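Local structure of hypothetical protein aq_1956 (2YVT) at residues G140-E145 and I179-P184; K50-A55 and E150-K155. The protein is of uncharacterised function but belongs to the calcineurin-like metallophosphoesterase superfamily, and so probably hydrolyses phosphoester bonds with the help of bound metal ions. One frame throughout, in Å; residues are numbered along the deposited sequence.

Contact 1: residues G140-E145 and I179-P184; sequences GGLLTE and IFYTPP
The hydroxyl of T182 bridges the backbone of G141 and L143. T182 OG1 donates to G141 O over 3.0 Å, lying in the carbonyl plane on a lone pair. In return L143 N donates to T182 OG1 over 2.9 Å, and its N-H points almost straight at the oxygen (162°). With OG1 anti to its own carbonyl carbon (chi1 -56°), the threonine turns this oxygen to the strand. A valine in its place would probably leave L143 N without its acceptor and G141 O with one donor fewer. Water 1 also serves G141 O, donating to it over 2.7 Å and accepting from T182 N, so T182 reaches the same carbonyl twice, directly through its hydroxyl and from its backbone N through the water. The Y181 ring brings its edge to that carbonyl, CD2 standing 3.4 Å from G141 O, while Y181 CE2 meets the methyl L142 CD1 at 4.2 Å. G141 has a positive phi (80°), which favours glycine at the break in the strand, just before L142. The Y181 hydroxyl is bound by K98 and the ring meets H220, on loops after strands 91-95 and 215-218, strand ends where this superfamily usually builds its metal site. Strands 134-144 and 175-180 run parallel in one mixed sheet, joined here where the second gives way to loop, with I207 of helix 202-211 packed on L143 and F180.

Contact 2: residues K50-A55 and E150-K155; sequences KEYERA and EDFVLK
The phenol ring of Y52 has V153 CG2 over one face and the charged pair E53-K155 at its rim. The methyl sits 4.0 Å from the ring centroid and 19° off the normal, a CH-pi contact displaced toward the rim on the side of CD2 and CE2. At the edge K155 NZ lies near the ring plane, 3.9 Å from Y52 CE2, and E53 OE2 also lies in plane there. The side chains of Y52 and F152 meet at their bases, Y52 CB against F152 CB at 3.5 Å. Farther out on F152, CE1 touches E51 CG at 3.8 Å, the glutamate and the phenylalanine pointing the same way with carboxylate and ring planes 50° apart. The carboxylate of E51 itself turns to R60, with which it forms a salt bridge.

K155 stretches out beyond CG and meets E53 tip to tip. E53 bends at chi2 (-58°), and NZ donates to its OE2 over 2.7 Å, on the syn lone pair. A second salt bridge, to E147, grips the same ammonium group, and E147 OE1 also accepts from the Y52 hydroxyl. Helix 46-57 is thus joined to the loop after strand 134-144 through F152 and V153, and to the start of strand 155-157 through K155, while P62, in the preceding loop, and I67 of helix 65-86 pack on F152.

Chemically the contact divides in two: an apolar part formed by Y52, F152 and V153, and a charged part in which one lysine is paired with two carboxylates. Their combined negative charge would be expected to favour the protonated amine.

From the N terminus the chain passes through strand 7-12, helix 21-31 and strand 35-39 before helix 46-57, whose residues 50-55 meet 150-155, 94 intervening residues later, where contact 2 closes a loop. Within that span runs strand 134-144, at whose end lies 140-145; the partner of this segment, 179-184, follows 33 residues later in contact 1. The segments therefore alternate, and the two loops cross. The centres of the two contacts lie 16 Å apart, yet the contacts touch: L142 N and L154 O are 2.9 Å apart, probably hydrogen-bonded, and G141 packs on L154. Strand 134-144 thus lies between strand 175-180 and the 150-155 loop, through which the sheet is tied to helix 46-57.

Contact 1: residues G140-E145 and I179-P184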
ATOM      1  N   GLY A 140      -5.688  -2.682   0.212  1.00  7.45           N
ATOM      2  CA  GLY A 140      -5.350  -1.387   0.791  1.00  8.02           C
ATOM      3  C   GLY A 140      -6.295  -0.894   1.870  1.00  7.60           C
ATOM      4  O   GLY A 140      -7.182  -1.620   2.339  1.00  8.15           O
ATOM      5  N   GLY A 141      -6.088   0.350   2.275  1.00  7.25           N
ATOM      6  CA  GLY A 141      -6.907   0.957   3.311  1.00  7.63           C
ATOM      7  C   GLY A 141      -6.508   0.547   4.712  1.00  7.39           C
ATOM      8  O   GLY A 141      -5.700  -0.366   4.904  1.00  7.88           O
ATOM      9  N   LEU A 142      -7.085   1.229   5.694  1.00  7.24           N
ATOM     10  CA  LEU A 142      -6.860   0.899   7.100  1.00  7.13           C
ATOM     11  C   LEU A 142      -7.744  -0.279   7.468  1.00  8.86           C
ATOM     12  O   LEU A 142      -8.966  -0.194   7.380  1.00  8.63           O
ATOM     13  CB  LEU A 142      -7.182   2.102   7.986  1.00  9.09           C
ATOM     14  CG  LEU A 142      -6.753   1.948   9.447  1.00 10.88           C
ATOM     15  CD1 LEU A 142      -5.226   1.951   9.587  1.00 13.14           C
ATOM     16  CD2 LEU A 142      -7.378   3.054  10.276  1.00 13.41           C
ATOM     17  N   LEU A 143      -7.119  -1.382   7.867  1.00  8.69           N
ATOM     18  CA  LEU A 143      -7.870  -2.574   8.271  1.00  8.42           C
ATOM     19  C   LEU A 143      -8.105  -2.478   9.770  1.00  9.40           C
ATOM     20  O   LEU A 143      -7.187  -2.174  10.546  1.00 10.98           O
ATOM     21  CB  LEU A 143      -7.134  -3.859   7.870  1.00  8.88           C
ATOM     22  CG  LEU A 143      -6.687  -3.894   6.398  1.00  9.26           C
ATOM     23  CD1 LEU A 143      -6.120  -5.250   6.012  1.00 11.49           C
ATOM     24  CD2 LEU A 143      -7.817  -3.464   5.435  1.00  9.70           C
ATOM     25  N   THR A 144      -9.362  -2.678  10.143  1.00  9.82           N
ATOM     26  CA  THR A 144      -9.853  -2.419  11.489  1.00 10.45           C
ATOM     27  C   THR A 144     -10.766  -3.551  11.908  1.00 11.05           C
ATOM     28  O   THR A 144     -11.121  -4.415  11.103  1.00 10.30           O
ATOM     29  CB  THR A 144     -10.701  -1.121  11.549  1.00 10.89           C
ATOM     30  OG1 THR A 144     -11.941  -1.327  10.853  1.00 11.87           O
ATOM     31  CG2 THR A 144      -9.955   0.075  10.948  1.00 11.90           C
ATOM     32  N   GLU A 145     -11.186  -3.527  13.167  1.00 12.04           N
ATOM     33  CA  GLU A 145     -12.113  -4.539  13.641  1.00 12.97           C
ATOM     34  C   GLU A 145     -13.523  -4.312  13.123  1.00 13.94           C
ATOM     35  O   GLU A 145     -14.174  -5.270  12.711  1.00 15.99           O
ATOM     36  CB  GLU A 145     -12.099  -4.639  15.170  1.00 13.15           C
ATOM     37  CG  GLU A 145     -10.757  -5.134  15.715  1.00 13.26           C
ATOM     38  CD  GLU A 145     -10.361  -6.520  15.206  1.00 12.93           C
ATOM     39  OE1 GLU A 145     -11.211  -7.243  14.643  1.00 14.94           O
ATOM     40  OE2 GLU A 145      -9.177  -6.890  15.350  1.00 14.41           O
ATOM     41  N   ILE A 179       0.459  -7.467  -0.212  1.00  9.32           N
ATOM     42  CA  ILE A 179       0.784  -6.064  -0.010  1.00  8.29           C
ATOM     43  C   ILE A 179      -0.409  -5.407   0.652  1.00  8.32           C
ATOM     44  O   ILE A 179      -1.509  -5.426   0.097  1.00  9.46           O
ATOM     45  CB  ILE A 179       1.104  -5.343  -1.342  1.00  7.99           C
ATOM     46  CG1 ILE A 179       2.157  -6.123  -2.145  1.00  8.63           C
ATOM     47  CG2 ILE A 179       1.582  -3.907  -1.074  1.00  9.55           C
ATOM     48  CD1 ILE A 179       2.369  -5.617  -3.556  1.00  9.66           C
ATOM     49  N   PHE A 180      -0.188  -4.849   1.843  1.00  8.28           N
ATOM     50  CA  PHE A 180      -1.249  -4.211   2.621  1.00  8.81           C
ATOM     51  C   PHE A 180      -0.807  -2.822   3.017  1.00  8.06           C
ATOM     52  O   PHE A 180       0.365  -2.609   3.317  1.00  9.37           O
ATOM     53  CB  PHE A 180      -1.538  -4.985   3.921  1.00 10.43           C
ATOM     54  CG  PHE A 180      -1.882  -6.431   3.714  1.00 10.81           C
ATOM     55  CD1 PHE A 180      -3.022  -6.803   3.008  1.00 12.53           C
ATOM     56  CD2 PHE A 180      -1.062  -7.422   4.242  1.00 12.30           C
ATOM     57  CE1 PHE A 180      -3.333  -8.156   2.818  1.00 12.19           C
ATOM     58  CE2 PHE A 180      -1.364  -8.769   4.068  1.00 12.61           C
ATOM     59  CZ  PHE A 180      -2.503  -9.136   3.357  1.00 12.44           C
ATOM     60  N   TYR A 181      -1.741  -1.872   3.043  1.00  7.88           N
ATOM     61  CA  TYR A 181      -1.446  -0.599   3.681  1.00  7.97           C
ATOM     62  C   TYR A 181      -1.194  -0.820   5.180  1.00  7.84           C
ATOM     63  O   TYR A 181      -0.249  -0.285   5.754  1.00  8.82           O
ATOM     64  CB  TYR A 181      -2.584   0.401   3.456  1.00  9.14           C
ATOM     65  CG  TYR A 181      -2.437   1.657   4.271  1.00  8.33           C
ATOM     66  CD1 TYR A 181      -1.453   2.597   3.965  1.00  8.49           C
ATOM     67  CD2 TYR A 181      -3.281   1.907   5.359  1.00  8.62           C
ATOM     68  CE1 TYR A 181      -1.315   3.767   4.718  1.00  8.44           C
ATOM     69  CE2 TYR A 181      -3.163   3.074   6.112  1.00  7.76           C
ATOM     70  CZ  TYR A 181      -2.176   3.996   5.792  1.00  9.54           C
ATOM     71  OH  TYR A 181      -2.046   5.137   6.538  1.00 10.71           O
ATOM     72  N   THR A 182      -2.054  -1.621   5.804  1.00  8.23           N
ATOM     73  CA  THR A 182      -2.000  -1.836   7.244  1.00  7.48           C
ATOM     74  C   THR A 182      -1.020  -2.953   7.604  1.00  8.15           C
ATOM     75  O   THR A 182      -1.118  -4.057   7.063  1.00  8.25           O
ATOM     76  CB  THR A 182      -3.392  -2.172   7.786  1.00  8.22           C
ATOM     77  OG1 THR A 182      -4.295  -1.136   7.420  1.00  8.83           O
ATOM     78  CG2 THR A 182      -3.374  -2.296   9.303  1.00  7.71           C
ATOM     79  N   PRO A 183      -0.067  -2.663   8.514  1.00  8.93           N
ATOM     80  CA  PRO A 183       0.846  -3.706   8.961  1.00  8.37           C
ATOM     81  C   PRO A 183       0.260  -4.561  10.087  1.00  8.90           C
ATOM     82  O   PRO A 183      -0.678  -4.131  10.769  1.00  8.74           O
ATOM     83  CB  PRO A 183       2.045  -2.911   9.495  1.00  8.39           C
ATOM     84  CG  PRO A 183       1.437  -1.650  10.040  1.00  9.88           C
ATOM     85  CD  PRO A 183       0.229  -1.360   9.149  1.00  8.08           C
ATOM     86  N   PRO A 184       0.820  -5.759  10.285  1.00  8.85           N
ATOM     87  CA  PRO A 184       0.446  -6.548  11.452  1.00  9.16           C
ATOM     88  C   PRO A 184       1.113  -6.003  12.702  1.00 10.69           C
ATOM     89  O   PRO A 184       2.068  -5.225  12.609  1.00 11.04           O
ATOM     90  CB  PRO A 184       1.044  -7.918  11.140  1.00  9.70           C
ATOM     91  CG  PRO A 184       2.274  -7.598  10.337  1.00  9.31           C
ATOM     92  CD  PRO A 184       1.860  -6.427   9.479  1.00  9.53           C
TER
HETATM   93  O   HOH W   1      -4.394  -2.597   4.166  1.00  9.02           O

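Contact 2: residues K50-A55 and E150-K155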
ATOM      1  N   LYS A  50     -10.650  14.504   8.049  1.00 12.86           N
ATOM      2  CA  LYS A  50     -11.099  15.292   9.194  1.00 14.04           C
ATOM      3  C   LYS A  50     -12.618  15.396   9.245  1.00 13.38           C
ATOM      4  O   LYS A  50     -13.201  15.270  10.318  1.00 13.90           O
ATOM      5  CB  LYS A  50     -10.476  16.688   9.193  1.00 16.24           C
ATOM      6  CG  LYS A  50      -9.009  16.720   9.602  1.00 18.34           C
ATOM      7  CD  LYS A  50      -8.496  18.153   9.655  1.00 21.82           C
ATOM      8  CE  LYS A  50      -6.991  18.199   9.869  1.00 24.21           C
ATOM      9  NZ  LYS A  50      -6.615  17.886  11.275  1.00 26.47           N
ATOM     10  N   GLU A  51     -13.259  15.598   8.093  1.00 13.67           N
ATOM     11  CA  GLU A  51     -14.724  15.681   8.079  1.00 13.08           C
ATOM     12  C   GLU A  51     -15.351  14.367   8.535  1.00 13.11           C
ATOM     13  O   GLU A  51     -16.283  14.360   9.342  1.00 13.14           O
ATOM     14  CB  GLU A  51     -15.271  16.110   6.713  1.00 13.37           C
ATOM     15  CG  GLU A  51     -16.785  15.886   6.547  1.00 13.81           C
ATOM     16  CD  GLU A  51     -17.650  16.625   7.576  1.00 15.46           C
ATOM     17  OE1 GLU A  51     -17.208  17.656   8.144  1.00 16.74           O
ATOM     18  OE2 GLU A  51     -18.792  16.165   7.806  1.00 15.35           O
ATOM     19  N   TYR A  52     -14.827  13.256   8.020  1.00 12.69           N
ATOM     20  CA  TYR A  52     -15.293  11.936   8.417  1.00 13.53           C
ATOM     21  C   TYR A  52     -15.160  11.712   9.926  1.00 12.84           C
ATOM     22  O   TYR A  52     -16.123  11.302  10.583  1.00 13.41           O
ATOM     23  CB  TYR A  52     -14.526  10.865   7.641  1.00 16.08           C
ATOM     24  CG  TYR A  52     -14.830   9.453   8.077  1.00 17.13           C
ATOM     25  CD1 TYR A  52     -15.977   8.793   7.631  1.00 17.99           C
ATOM     26  CD2 TYR A  52     -13.974   8.776   8.944  1.00 17.17           C
ATOM     27  CE1 TYR A  52     -16.251   7.493   8.030  1.00 18.08           C
ATOM     28  CE2 TYR A  52     -14.243   7.477   9.351  1.00 18.22           C
ATOM     29  CZ  TYR A  52     -15.388   6.847   8.893  1.00 17.88           C
ATOM     30  OH  TYR A  52     -15.650   5.553   9.297  1.00 19.75           O
ATOM     31  N   GLU A  53     -13.977  12.003  10.478  1.00 12.30           N
ATOM     32  CA  GLU A  53     -13.727  11.768  11.903  1.00 12.64           C
ATOM     33  C   GLU A  53     -14.567  12.696  12.780  1.00 12.19           C
ATOM     34  O   GLU A  53     -15.173  12.244  13.748  1.00 13.03           O
ATOM     35  CB  GLU A  53     -12.233  11.869  12.256  1.00 14.85           C
ATOM     36  CG  GLU A  53     -11.327  10.820  11.569  1.00 16.60           C
ATOM     37  CD  GLU A  53     -11.700   9.361  11.856  1.00 19.81           C
ATOM     38  OE1 GLU A  53     -12.418   9.077  12.847  1.00 21.59           O
ATOM     39  OE2 GLU A  53     -11.266   8.481  11.074  1.00 22.09           O
ATOM     40  N   ARG A  54     -14.627  13.976  12.413  1.00 13.16           N
ATOM     41  CA  ARG A  54     -15.436  14.954  13.147  1.00 13.15           C
ATOM     42  C   ARG A  54     -16.910  14.571  13.144  1.00 13.20           C
ATOM     43  O   ARG A  54     -17.575  14.631  14.180  1.00 14.21           O
ATOM     44  CB  ARG A  54     -15.282  16.357  12.550  1.00 13.51           C
ATOM     45  CG  ARG A  54     -13.933  17.020  12.795  1.00 15.42           C
ATOM     46  CD  ARG A  54     -13.691  17.315  14.272  1.00 16.76           C
ATOM     47  NE  ARG A  54     -14.675  18.242  14.846  1.00 18.63           N
ATOM     48  CZ  ARG A  54     -14.572  19.571  14.846  1.00 19.36           C
ATOM     49  NH1 ARG A  54     -13.529  20.181  14.292  1.00 19.68           N
ATOM     50  NH2 ARG A  54     -15.531  20.299  15.400  1.00 20.29           N
ATOM     51  N   ALA A  55     -17.409  14.157  11.977  1.00 13.17           N
ATOM     52  CA  ALA A  55     -18.813  13.783  11.852  1.00 13.44           C
ATOM     53  C   ALA A  55     -19.139  12.588  12.730  1.00 14.24           C
ATOM     54  O   ALA A  55     -20.157  12.580  13.413  1.00 14.89           O
ATOM     55  CB  ALA A  55     -19.180  13.503  10.399  1.00 14.11           C
ATOM     56  N   GLU A 150     -15.444   3.925   2.407  1.00  9.48           N
ATOM     57  CA  GLU A 150     -14.688   4.001   1.163  1.00  9.51           C
ATOM     58  C   GLU A 150     -14.727   5.358   0.481  1.00  9.57           C
ATOM     59  O   GLU A 150     -14.086   5.535  -0.544  1.00 10.71           O
ATOM     60  CB  GLU A 150     -15.139   2.922   0.175  1.00  9.90           C
ATOM     61  CG  GLU A 150     -14.956   1.501   0.672  1.00 11.20           C
ATOM     62  CD  GLU A 150     -15.365   0.472  -0.359  1.00 10.99           C
ATOM     63  OE1 GLU A 150     -16.531   0.502  -0.829  1.00 14.76           O
ATOM     64  OE2 GLU A 150     -14.517  -0.368  -0.707  1.00 11.93           O
ATOM     65  N   ASP A 151     -15.483   6.308   1.036  1.00  9.42           N
ATOM     66  CA  ASP A 151     -15.632   7.611   0.389  1.00 10.16           C
ATOM     67  C   ASP A 151     -14.732   8.710   0.966  1.00  9.70           C
ATOM     68  O   ASP A 151     -14.013   9.363   0.224  1.00 10.92           O
ATOM     69  CB  ASP A 151     -17.103   8.049   0.397  1.00 11.66           C
ATOM     70  CG  ASP A 151     -17.982   7.164  -0.474  1.00 14.40           C
ATOM     71  OD1 ASP A 151     -17.450   6.311  -1.208  1.00 16.46           O
ATOM     72  OD2 ASP A 151     -19.216   7.319  -0.430  1.00 17.00           O
ATOM     73  N   PHE A 152     -14.792   8.930   2.275  1.00  9.53           N
ATOM     74  CA  PHE A 152     -13.975   9.975   2.897  1.00  9.60           C
ATOM     75  C   PHE A 152     -12.578   9.467   3.186  1.00  9.99           C
ATOM     76  O   PHE A 152     -11.618  10.236   3.183  1.00 11.16           O
ATOM     77  CB  PHE A 152     -14.613  10.455   4.196  1.00 10.46           C
ATOM     78  CG  PHE A 152     -15.874  11.233   3.989  1.00 10.96           C
ATOM     79  CD1 PHE A 152     -15.844  12.627   3.943  1.00 10.67           C
ATOM     80  CD2 PHE A 152     -17.096  10.576   3.847  1.00 11.72           C
ATOM     81  CE1 PHE A 152     -17.020  13.353   3.741  1.00 11.87           C
ATOM     82  CE2 PHE A 152     -18.277  11.295   3.648  1.00 11.86           C
ATOM     83  CZ  PHE A 152     -18.236  12.685   3.598  1.00 11.59           C
ATOM     84  N   VAL A 153     -12.498   8.163   3.450  1.00  9.87           N
ATOM     85  CA  VAL A 153     -11.257   7.451   3.756  1.00  9.97           C
ATOM     86  C   VAL A 153     -11.484   6.009   3.320  1.00  9.00           C
ATOM     87  O   VAL A 153     -12.623   5.629   3.026  1.00  9.73           O
ATOM     88  CB  VAL A 153     -10.904   7.470   5.281  1.00 10.27           C
ATOM     89  CG1 VAL A 153     -10.351   8.831   5.711  1.00 12.70           C
ATOM     90  CG2 VAL A 153     -12.093   7.038   6.150  1.00 10.70           C
ATOM     91  N   LEU A 154     -10.421   5.207   3.287  1.00  7.90           N
ATOM     92  CA  LEU A 154     -10.557   3.767   3.070  1.00  8.02           C
ATOM     93  C   LEU A 154     -10.308   3.033   4.381  1.00  8.16           C
ATOM     94  O   LEU A 154      -9.179   2.987   4.872  1.00  9.29           O
ATOM     95  CB  LEU A 154      -9.568   3.253   2.017  1.00  7.59           C
ATOM     96  CG  LEU A 154      -9.557   3.860   0.622  1.00  7.28           C
ATOM     97  CD1 LEU A 154      -8.698   2.968  -0.280  1.00  8.53           C
ATOM     98  CD2 LEU A 154     -10.981   3.987   0.102  1.00  9.27           C
ATOM     99  N   LYS A 155     -11.375   2.479   4.944  1.00  8.30           N
ATOM    100  CA  LYS A 155     -11.299   1.656   6.156  1.00  8.85           C
ATOM    101  C   LYS A 155     -12.134   0.398   5.942  1.00  9.01           C
ATOM    102  O   LYS A 155     -13.234   0.463   5.390  1.00  9.05           O
ATOM    103  CB  LYS A 155     -11.834   2.414   7.380  1.00 10.15           C
ATOM    104  CG  LYS A 155     -11.061   3.670   7.756  1.00 13.07           C
ATOM    105  CD  LYS A 155     -11.495   4.132   9.151  1.00 16.02           C
ATOM    106  CE  LYS A 155     -10.700   5.320   9.642  1.00 18.85           C
ATOM    107  NZ  LYS A 155     -11.160   5.752  10.995  1.00 20.64           N
TER